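Local coordinates for iron-regulated ABC transporter siderophore-binding protein SirA (Staphylococcus aureus subsp. aureus, PDB 3MWF), which binds the siderophore staphyloferrin B and probably delivers its iron complex to an ABC transporter for import into the cell, at residues H10-E16 with P106-D111; L136-Y140 with Y277-L281; F168-T173 with T241-T246. All coordinates share one frame; numbering follows the deposited sequence. Where two conformers were deposited one is given.

Contact 1 (H10-E16 with P106-D111); sequences HAMGTTE and PTVSTD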
loop_
_atom_site.group_PDB
_atom_site.type_symbol
_atom_site.label_atom_id
_atom_site.label_comp_id
_atom_site.label_asym_id
_atom_site.label_seq_id
_atom_site.Cartn_x
_atom_site.Cartn_y
_atom_site.Cartn_z
ATOM N N HIS A 10 -13.018 -14.100 -7.741
ATOM C CA HIS A 10 -11.862 -13.306 -7.329
ATOM C C HIS A 10 -10.733 -13.521 -8.319
ATOM O O HIS A 10 -10.945 -14.133 -9.384
ATOM C CB HIS A 10 -11.461 -13.667 -5.882
ATOM C CG HIS A 10 -11.206 -15.123 -5.687
ATOM N ND1 HIS A 10 -9.994 -15.708 -5.976
ATOM C CD2 HIS A 10 -12.021 -16.122 -5.271
ATOM C CE1 HIS A 10 -10.069 -17.009 -5.741
ATOM N NE2 HIS A 10 -11.290 -17.285 -5.316
ATOM N N ALA A 11 -9.538 -13.022 -7.998
ATOM C CA ALA A 11 -8.453 -13.021 -8.973
ATOM C C ALA A 11 -7.957 -14.400 -9.391
ATOM O O ALA A 11 -7.360 -14.538 -10.451
ATOM C CB ALA A 11 -7.261 -12.139 -8.468
ATOM N N MET A 12 -8.206 -15.415 -8.564
ATOM C CA MET A 12 -7.698 -16.737 -8.856
ATOM C C MET A 12 -8.787 -17.755 -9.162
ATOM O O MET A 12 -8.511 -18.950 -9.243
ATOM C CB MET A 12 -6.820 -17.236 -7.712
ATOM C CG MET A 12 -5.451 -16.609 -7.668
ATOM S SD MET A 12 -4.477 -17.044 -9.126
ATOM C CE MET A 12 -4.220 -18.828 -8.921
ATOM N N GLY A 13 -10.010 -17.289 -9.348
ATOM C CA GLY A 13 -11.099 -18.202 -9.707
ATOM C C GLY A 13 -12.322 -17.966 -8.863
ATOM O O GLY A 13 -12.590 -16.839 -8.451
ATOM N N THR A 14 -13.081 -19.039 -8.625
ATOM C CA THR A 14 -14.291 -18.977 -7.814
ATOM C C THR A 14 -14.135 -19.790 -6.534
ATOM O O THR A 14 -13.638 -20.923 -6.567
ATOM C CB THR A 14 -15.489 -19.548 -8.620
ATOM O OG1 THR A 14 -15.694 -18.722 -9.778
ATOM C CG2 THR A 14 -16.741 -19.594 -7.784
ATOM N N THR A 15 -14.586 -19.217 -5.417
ATOM C CA THR A 15 -14.497 -19.875 -4.105
ATOM C C THR A 15 -15.839 -19.892 -3.404
ATOM O O THR A 15 -16.500 -18.864 -3.338
ATOM C CB THR A 15 -13.421 -19.174 -3.204
ATOM O OG1 THR A 15 -12.138 -19.424 -3.764
ATOM C CG2 THR A 15 -13.425 -19.717 -1.779
ATOM N N GLU A 16 -16.217 -21.065 -2.878
ATOM C CA GLU A 16 -17.426 -21.227 -2.082
ATOM C C GLU A 16 -17.077 -21.147 -0.603
ATOM O O GLU A 16 -16.257 -21.911 -0.109
ATOM C CB GLU A 16 -18.129 -22.569 -2.386
ATOM C CG GLU A 16 -19.503 -22.700 -1.714
ATOM C CD GLU A 16 -20.108 -24.088 -1.833
ATOM O OE1 GLU A 16 -20.159 -24.820 -0.811
ATOM O OE2 GLU A 16 -20.544 -24.436 -2.945
ATOM N N PRO A 106 -11.317 -22.270 2.278
ATOM C CA PRO A 106 -11.743 -21.390 1.194
ATOM C C PRO A 106 -10.803 -20.193 1.157
ATOM O O PRO A 106 -10.540 -19.575 2.202
ATOM C CB PRO A 106 -13.139 -20.944 1.632
ATOM C CG PRO A 106 -13.642 -22.088 2.464
ATOM C CD PRO A 106 -12.418 -22.533 3.224
ATOM N N THR A 107 -10.280 -19.916 -0.031
ATOM C CA THR A 107 -9.249 -18.902 -0.192
ATOM C C THR A 107 -9.730 -17.914 -1.254
ATOM O O THR A 107 -10.139 -18.313 -2.358
ATOM C CB THR A 107 -7.923 -19.527 -0.654
ATOM O OG1 THR A 107 -7.438 -20.417 0.346
ATOM C CG2 THR A 107 -6.854 -18.429 -0.904
ATOM N N VAL A 108 -9.699 -16.631 -0.910
ATOM C CA VAL A 108 -10.048 -15.586 -1.883
ATOM C C VAL A 108 -8.812 -14.736 -2.129
ATOM O O VAL A 108 -7.948 -14.615 -1.256
ATOM C CB VAL A 108 -11.252 -14.738 -1.417
ATOM C CG1 VAL A 108 -12.476 -15.649 -1.256
ATOM C CG2 VAL A 108 -10.953 -14.026 -0.066
ATOM N N SER A 109 -8.685 -14.187 -3.340
ATOM C CA SER A 109 -7.429 -13.515 -3.758
ATOM C C SER A 109 -7.684 -12.229 -4.555
ATOM O O SER A 109 -8.479 -12.237 -5.499
ATOM C CB SER A 109 -6.612 -14.480 -4.629
ATOM O OG SER A 109 -5.337 -13.947 -4.984
ATOM N N THR A 110 -7.012 -11.129 -4.192
ATOM C CA THR A 110 -6.979 -9.939 -5.045
ATOM C C THR A 110 -5.789 -10.093 -5.972
ATOM O O THR A 110 -4.928 -10.941 -5.769
ATOM C CB THR A 110 -6.720 -8.682 -4.223
ATOM O OG1 THR A 110 -5.617 -8.959 -3.338
ATOM C CG2 THR A 110 -7.957 -8.291 -3.388
ATOM N N ASP A 111 -5.720 -9.259 -7.001
ATOM C CA ASP A 111 -4.594 -9.308 -7.931
ATOM C C ASP A 111 -3.284 -8.923 -7.221
ATOM O O ASP A 111 -2.247 -9.582 -7.380
ATOM C CB ASP A 111 -4.822 -8.305 -9.049
ATOM C CG ASP A 111 -5.726 -8.825 -10.157
ATOM O OD1 ASP A 111 -5.803 -10.055 -10.387
ATOM O OD2 ASP A 111 -6.309 -7.966 -10.861
HETATM O O HOH W 1 -10.493 -21.621 -2.473
#
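His10 lies flat on strand 107-110 while Thr15, two strand positions beyond the type I beta turn His10-Gly13, reaches the same strand with its hydroxyl. Two hydrogen bonds cross the contact. Ala11 N gives its proton to Ser109 O (2.8 Å) at a fairly straight 158°, and Thr15 OG1 gives its own to Thr107 O (2.7 Å), tilted from the carbonyl plane. Thr107 O is gripped a second time by Tyr98 OH of helix 98-104. Water 1 donates to Thr15 OG1 and accepts from Thr107 N, adding a water-mediated link beside the direct bond.

Within the hairpin, polar bonds fix the imidazole. His10 NE2 donates to Thr15 OG1 (2.8 Å), and Met12 N donates to His10 ND1 (3.2 Å) from well out of the ring plane. With CG between the backbone N and the carbonyl carbon (chi1 55°), the ring is folded over its own hairpin, where both partners lie. One face rests on Val108 CA, 3.9 Å from the ring centroid in a CH-pi contact; Gly13 O sits over the opposite face.

Apolar touches complete the join: Thr15 CG2 meets Pro106 CB at 3.6 Å, and Met12 CG rests on Ser109 CB.

Because ND1 accepts from Met12 N while NE2 donates to Thr15 OG1, the imidazole is probably neutral and protonated at NE2. The hairpin is thus joined to the edge strand of the six-stranded sheet largely through side chains, with Ala11 N to Ser109 O as the backbone bond.

Contact 2 (L136-Y140 with Y277-L281); sequences LLKKY and YKSSL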
loop_
_atom_site.group_PDB
_atom_site.type_symbol
_atom_site.label_atom_id
_atom_site.label_comp_id
_atom_site.label_asym_id
_atom_site.label_seq_id
_atom_site.Cartn_x
_atom_site.Cartn_y
_atom_site.Cartn_z
ATOM N N LEU A 136 -16.659 2.051 5.468
ATOM C CA LEU A 136 -15.233 2.373 5.418
ATOM C C LEU A 136 -14.872 3.161 4.138
ATOM O O LEU A 136 -14.238 4.208 4.200
ATOM C CB LEU A 136 -14.395 1.093 5.529
ATOM C CG LEU A 136 -14.298 0.355 6.876
ATOM C CD1 LEU A 136 -13.285 -0.763 6.749
ATOM C CD2 LEU A 136 -13.924 1.277 8.053
ATOM N N LEU A 137 -15.317 2.663 2.995
ATOM C CA LEU A 137 -14.990 3.257 1.713
ATOM C C LEU A 137 -15.660 4.621 1.544
ATOM O O LEU A 137 -15.046 5.551 1.020
ATOM C CB LEU A 137 -15.315 2.289 0.575
ATOM C CG LEU A 137 -14.429 1.016 0.618
ATOM C CD1 LEU A 137 -14.676 0.125 -0.593
ATOM C CD2 LEU A 137 -12.940 1.350 0.721
ATOM N N LYS A 138 -16.895 4.756 2.040
ATOM C CA LYS A 138 -17.544 6.079 2.072
ATOM C C LYS A 138 -16.714 7.088 2.884
ATOM O O LYS A 138 -16.515 8.213 2.438
ATOM C CB LYS A 138 -18.985 5.974 2.619
ATOM C CG LYS A 138 -19.757 7.293 2.711
ATOM C CD LYS A 138 -20.375 7.718 1.374
ATOM C CE LYS A 138 -21.782 7.177 1.154
ATOM N NZ LYS A 138 -21.802 5.738 0.691
ATOM N N LYS A 139 -16.231 6.679 4.057
ATOM C CA LYS A 139 -15.370 7.513 4.883
ATOM C C LYS A 139 -14.086 7.946 4.143
ATOM O O LYS A 139 -13.642 9.094 4.268
ATOM C CB LYS A 139 -15.016 6.773 6.186
ATOM C CG LYS A 139 -14.266 7.613 7.185
ATOM C CD LYS A 139 -14.592 7.218 8.651
ATOM C CE LYS A 139 -13.371 6.629 9.366
ATOM N NZ LYS A 139 -13.048 5.217 8.948
ATOM N N TYR A 140 -13.482 7.019 3.397
ATOM C CA TYR A 140 -12.308 7.364 2.622
ATOM C C TYR A 140 -12.652 8.368 1.509
ATOM O O TYR A 140 -11.957 9.369 1.330
ATOM C CB TYR A 140 -11.620 6.106 2.048
ATOM C CG TYR A 140 -10.509 6.422 1.055
ATOM C CD1 TYR A 140 -9.225 6.764 1.486
ATOM C CD2 TYR A 140 -10.748 6.348 -0.315
ATOM C CE1 TYR A 140 -8.217 7.078 0.561
ATOM C CE2 TYR A 140 -9.758 6.642 -1.226
ATOM C CZ TYR A 140 -8.504 6.982 -0.791
ATOM O OH TYR A 140 -7.540 7.255 -1.725
ATOM N N TYR A 277 -6.300 -0.131 4.772
ATOM C CA TYR A 277 -7.321 0.883 4.935
ATOM C C TYR A 277 -6.890 1.968 5.904
ATOM O O TYR A 277 -6.953 3.161 5.583
ATOM C CB TYR A 277 -8.633 0.261 5.410
ATOM C CG TYR A 277 -9.664 1.340 5.598
ATOM C CD1 TYR A 277 -10.323 1.876 4.508
ATOM C CD2 TYR A 277 -9.891 1.898 6.869
ATOM C CE1 TYR A 277 -11.246 2.929 4.659
ATOM C CE2 TYR A 277 -10.804 2.942 7.025
ATOM C CZ TYR A 277 -11.464 3.443 5.927
ATOM O OH TYR A 277 -12.373 4.464 6.099
ATOM N N LYS A 278 -6.426 1.562 7.085
ATOM C CA LYS A 278 -6.057 2.556 8.106
ATOM C C LYS A 278 -4.981 3.543 7.635
ATOM O O LYS A 278 -5.073 4.745 7.916
ATOM C CB LYS A 278 -5.635 1.870 9.412
ATOM C CG LYS A 278 -6.836 1.286 10.129
ATOM C CD LYS A 278 -6.410 0.562 11.371
ATOM C CE LYS A 278 -7.656 0.115 12.158
ATOM N NZ LYS A 278 -8.318 1.246 12.916
ATOM N N SER A 279 -3.971 3.056 6.906
ATOM C CA SER A 279 -2.898 3.934 6.436
ATOM C C SER A 279 -3.359 4.937 5.407
ATOM O O SER A 279 -2.732 5.980 5.251
ATOM C CB SER A 279 -1.754 3.148 5.797
ATOM O OG SER A 279 -1.062 2.400 6.758
ATOM N N SER A 280 -4.412 4.599 4.669
ATOM C CA SER A 280 -4.908 5.523 3.612
ATOM C C SER A 280 -5.336 6.845 4.255
ATOM O O SER A 280 -4.933 7.932 3.800
ATOM C CB SER A 280 -6.029 4.901 2.742
ATOM O OG SER A 280 -7.290 4.814 3.397
ATOM N N LEU A 281 -6.084 6.736 5.357
ATOM C CA LEU A 281 -6.536 7.919 6.080
ATOM C C LEU A 281 -5.347 8.655 6.688
ATOM O O LEU A 281 -5.261 9.895 6.631
ATOM C CB LEU A 281 -7.554 7.505 7.161
ATOM C CG LEU A 281 -8.746 6.687 6.642
ATOM C CD1 LEU A 281 -9.680 6.341 7.814
ATOM C CD2 LEU A 281 -9.536 7.439 5.556
#
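The long helix 130-155, which joins the two lobes as in other binding proteins of this class, is met here by the C-terminal helix 277-290, with Tyr277 bridging from one to the other. The two run nearly parallel, their local axes at 18° and 10.8 Å apart, a spacing wide enough for an aromatic ring between them.

Tyr277 holds CG anti to its backbone N (chi1 179°), and its ring extends across the gap to the backbone of helix 130-155. Tyr277 OH donates to Leu136 O (2.7 Å), coming in at 119° to the C=O and tilted from the carbonyl plane. Lys139 NZ donates in turn to Tyr277 OH (3.0 Å) in the plane of the ring, its chain bent at three torsions to bring it back there.

Leu136 CB covers one ring face off-centre, 4.0 Å from the centroid, and Leu136 CD2 touches CE2 of Tyr277 at 3.7 Å. A turn further on, Leu281 CD2 sits at the edge of the Tyr140 ring, whose CD1 also meets Ser280 OG; that hydroxyl donates to a lone pair of Tyr277 O within its own helix. Phe116 packs edge-to-face with Tyr140, while Tyr140 OH bonds Asp187 of helix 179-187.

Leu136 O thus accepts from both Tyr140 N, its ordinary helical donor, and Tyr277 OH. The ammonium of Lys139 would probably polarise the phenol and strengthen its donation to that carbonyl.

Contact 3 (F168-T173 with T241-T246); sequences FRADHT and TESEWT. With SE8 (5-[(2-{[(3S)-5-{[(2S)-2-amino-2-carboxyethyl]amino}-3-carboxy-3-hydroxy-5-oxopentanoyl]amino}ethyl)amino]-2,5-dioxopentanoic acid), chain C.
Phe168 inserts its ring against helix 236-246, and the apolar contacts centre on it. Glu242 CA lies over one face, 3.8 Å from the ring centroid, with Glu242 CB and CG alongside CD2. At the far end, CE1 of Phe168 meets Trp245 CB at 3.5 Å, and CZ touches Thr246 CG2. Trp245 itself spreads over Thr173, whose CB makes a CH-pi contact 3.7 Å from the centre of the six-membered ring. Thr173 OG1 is buried over the same indole face and has no hydrogen-bond partner in the model.

Among the polar contacts, Thr241 OG1 comes within 2.8 Å of Arg169 O, although its single proton may instead serve Leu237 O. At the tip of the loop, Asp171 OD1 accepts from His172 ND1 in the imidazole plane, nearly straight at 172°; Arg169 CB lies over a face of that imidazole.

Ligand binding falls to Arg169, whose guanidinium reaches the siderophore. Arg169 NH1 and Arg169 NH2 both donate to O22 of SE8, each at 3.0 Å, a forked pair in the guanidinium plane that grips an amide oxygen of staphyloferrin B. Asn167 OD1 takes the proton of Arg169 NE and so helps fix the turn of the group; the iron(III) ion is about 5 Å from this side chain.

The loop connects strands 163-168 and 173-176 of the five-stranded sheet. Helix 236-246 packs on the Phe168 and Thr173 side chains, Phe168 bonds through its backbone to Ser228 and Thr173 to Leu209, and Lys227 of strand 222-227 forms a salt bridge with Glu242.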
loop_
_atom_site.group_PDB
_atom_site.type_symbol
_atom_site.label_atom_id
_atom_site.label_comp_id
_atom_site.label_asym_id
_atom_site.label_seq_id
_atom_site.Cartn_x
_atom_site.Cartn_y
_atom_site.Cartn_z
ATOM N N PHE A 168 14.017 5.395 -2.204
ATOM C CA PHE A 168 15.404 4.947 -2.265
ATOM C C PHE A 168 15.520 3.577 -1.598
ATOM O O PHE A 168 15.029 3.392 -0.467
ATOM C CB PHE A 168 16.334 5.960 -1.604
ATOM C CG PHE A 168 16.346 7.274 -2.321
ATOM C CD1 PHE A 168 16.786 7.321 -3.637
ATOM C CD2 PHE A 168 15.873 8.427 -1.712
ATOM C CE1 PHE A 168 16.785 8.507 -4.346
ATOM C CE2 PHE A 168 15.883 9.655 -2.420
ATOM C CZ PHE A 168 16.328 9.679 -3.749
ATOM N N ARG A 169 16.116 2.628 -2.319
ATOM C CA ARG A 169 16.312 1.257 -1.787
ATOM C C ARG A 169 17.801 1.023 -1.636
ATOM O O ARG A 169 18.595 1.931 -1.852
ATOM C CB ARG A 169 15.701 0.223 -2.722
ATOM C CG ARG A 169 14.181 0.390 -2.913
ATOM C CD ARG A 169 13.452 -0.984 -2.830
ATOM N NE ARG A 169 12.085 -0.731 -2.406
ATOM C CZ ARG A 169 11.348 -1.516 -1.660
ATOM N NH1 ARG A 169 11.806 -2.696 -1.174
ATOM N NH2 ARG A 169 10.134 -1.100 -1.388
ATOM N N ALA A 170 18.192 -0.188 -1.261
ATOM C CA ALA A 170 19.608 -0.462 -0.994
ATOM C C ALA A 170 20.500 -0.422 -2.250
ATOM O O ALA A 170 21.698 -0.087 -2.165
ATOM C CB ALA A 170 19.742 -1.853 -0.279
ATOM N N ASP A 171 19.933 -0.785 -3.404
ATOM C CA ASP A 171 20.732 -0.991 -4.629
ATOM C C ASP A 171 20.032 -0.445 -5.881
ATOM O O ASP A 171 20.447 -0.738 -7.007
ATOM C CB ASP A 171 21.050 -2.487 -4.815
ATOM C CG ASP A 171 19.782 -3.356 -4.894
ATOM O OD1 ASP A 171 18.638 -2.811 -4.898
ATOM O OD2 ASP A 171 19.921 -4.604 -4.926
ATOM N N HIS A 172 18.968 0.339 -5.681
ATOM C CA HIS A 172 18.241 0.967 -6.794
ATOM C C HIS A 172 17.259 1.979 -6.239
ATOM O O HIS A 172 17.158 2.144 -5.026
ATOM C CB HIS A 172 17.525 -0.075 -7.702
ATOM C CG HIS A 172 16.311 -0.723 -7.091
ATOM N ND1 HIS A 172 16.399 -1.713 -6.132
ATOM C CD2 HIS A 172 14.984 -0.551 -7.333
ATOM C CE1 HIS A 172 15.182 -2.114 -5.798
ATOM N NE2 HIS A 172 14.304 -1.430 -6.518
ATOM N N THR A 173 16.529 2.647 -7.128
ATOM C CA THR A 173 15.556 3.622 -6.712
ATOM C C THR A 173 14.250 3.295 -7.434
ATOM O O THR A 173 14.282 2.802 -8.556
ATOM C CB THR A 173 16.029 5.049 -7.042
ATOM O OG1 THR A 173 17.216 5.338 -6.279
ATOM C CG2 THR A 173 14.957 6.092 -6.718
ATOM N N THR A 241 22.285 5.116 -0.987
ATOM C CA THR A 241 21.570 5.357 -2.251
ATOM C C THR A 241 20.989 6.779 -2.298
ATOM O O THR A 241 21.178 7.505 -3.290
ATOM C CB THR A 241 20.482 4.307 -2.468
ATOM O OG1 THR A 241 21.103 3.017 -2.532
ATOM C CG2 THR A 241 19.716 4.575 -3.788
ATOM N N GLU A 242 20.269 7.168 -1.253
ATOM C CA GLU A 242 19.679 8.497 -1.176
ATOM C C GLU A 242 20.776 9.556 -1.337
ATOM O O GLU A 242 20.625 10.504 -2.099
ATOM C CB GLU A 242 18.955 8.682 0.167
ATOM C CG GLU A 242 18.453 10.105 0.390
ATOM C CD GLU A 242 17.927 10.342 1.803
ATOM O OE1 GLU A 242 18.561 9.895 2.785
ATOM O OE2 GLU A 242 16.875 10.987 1.937
ATOM N N SER A 243 21.888 9.375 -0.628
ATOM C CA SER A 243 22.990 10.340 -0.706
ATOM C C SER A 243 23.513 10.509 -2.132
ATOM O O SER A 243 23.642 11.643 -2.605
ATOM C CB SER A 243 24.131 9.925 0.222
ATOM O OG SER A 243 25.200 10.862 0.090
ATOM N N GLU A 244 23.779 9.394 -2.809
ATOM C CA GLU A 244 24.305 9.387 -4.180
ATOM C C GLU A 244 23.326 9.989 -5.189
ATOM O O GLU A 244 23.718 10.820 -6.035
ATOM C CB GLU A 244 24.710 7.974 -4.582
ATOM C CG GLU A 244 25.975 7.563 -3.807
ATOM C CD GLU A 244 26.321 6.094 -3.875
ATOM O OE1 GLU A 244 25.529 5.280 -4.404
ATOM O OE2 GLU A 244 27.415 5.762 -3.368
ATOM N N TRP A 245 22.066 9.568 -5.103
ATOM C CA TRP A 245 21.051 10.056 -6.045
ATOM C C TRP A 245 20.709 11.529 -5.823
ATOM O O TRP A 245 20.591 12.281 -6.800
ATOM C CB TRP A 245 19.785 9.181 -6.040
ATOM C CG TRP A 245 19.993 7.849 -6.726
ATOM C CD1 TRP A 245 20.909 6.890 -6.394
ATOM C CD2 TRP A 245 19.278 7.343 -7.870
ATOM N NE1 TRP A 245 20.811 5.802 -7.258
ATOM C CE2 TRP A 245 19.830 6.064 -8.179
ATOM C CE3 TRP A 245 18.230 7.844 -8.671
ATOM C CZ2 TRP A 245 19.352 5.265 -9.235
ATOM C CZ3 TRP A 245 17.764 7.053 -9.749
ATOM C CH2 TRP A 245 18.334 5.771 -10.006
ATOM N N THR A 246 20.581 11.955 -4.567
ATOM C CA THR A 246 20.154 13.339 -4.271
ATOM C C THR A 246 21.314 14.330 -4.466
ATOM O O THR A 246 21.076 15.536 -4.548
ATOM C CB THR A 246 19.494 13.534 -2.886
ATOM O OG1 THR A 246 20.431 13.205 -1.837
ATOM C CG2 THR A 246 18.178 12.690 -2.765
HETATM C C1 SE8 C . 9.403 -8.012 -1.547
HETATM C C2 SE8 C . 10.270 -6.835 -1.196
HETATM C C3 SE8 C . 9.934 -6.311 0.192
HETATM N N4 SE8 C . 8.594 -5.740 0.273
HETATM C C5 SE8 C . 8.372 -4.451 0.106
HETATM C C6 SE8 C . 6.930 -4.013 0.050
HETATM C C7 SE8 C . 6.363 -4.185 -1.360
HETATM C C8 SE8 C . 4.853 -3.889 -1.306
HETATM C C9 SE8 C . 4.177 -3.802 -2.673
HETATM N N10 SE8 C . 4.614 -4.608 -3.638
HETATM C C11 SE8 C . 3.963 -4.563 -4.927
HETATM C C12 SE8 C . 3.342 -5.906 -5.270
HETATM N N13 SE8 C . 3.084 -6.046 -6.697
HETATM C C14 SE8 C . 4.022 -6.433 -7.612
HETATM C C15 SE8 C . 5.265 -7.134 -7.149
HETATM C C16 SE8 C . 6.133 -5.991 -6.683
HETATM C C17 SE8 C . 7.062 -6.295 -5.550
HETATM C C18 SE8 C . 8.454 -5.997 -5.849
HETATM O O19 SE8 C . 9.649 -9.119 -1.001
HETATM O O20 SE8 C . 8.510 -7.853 -2.404
HETATM N N21 SE8 C . 10.083 -5.782 -2.213
HETATM O O22 SE8 C . 9.249 -3.618 -0.009
HETATM C C23 SE8 C . 7.097 -3.281 -2.334
HETATM O O24 SE8 C . 6.847 -2.051 -2.343
HETATM O O25 SE8 C . 7.934 -3.776 -3.131
HETATM O O26 SE8 C . 6.619 -5.532 -1.797
HETATM O O27 SE8 C . 3.251 -3.014 -2.838
HETATM O O28 SE8 C . 3.912 -6.207 -8.803
HETATM O O29 SE8 C . 6.675 -6.623 -4.424
HETATM O O30 SE8 C . 9.205 -5.746 -4.912
HETATM O O31 SE8 C . 8.848 -5.957 -7.042
#

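Overall arrangement
Contacts 1 and 3 belong to different lobes, their centres 37 Å apart on opposite sides of the chain's centre, with staphyloferrin B between the lobes. Contact 3 supplies a residue that bonds the siderophore directly, Arg169, which joins Arg93, Arg174, Tyr176 and Asn272 in holding it. The others stand back. In contact 1 the side chain of Asp111 is about 9 Å from the bound SE8. In contact 2 the side chain of Ser280 is about 13 Å from SE8. Contact 2, centred 23 Å from contact 1 and 31 Å from contact 3, lies on the interlobe helix. Along the chain it encloses contact 3 in its loop, so pairing 136-140 with 277-281 brackets much of the second lobe.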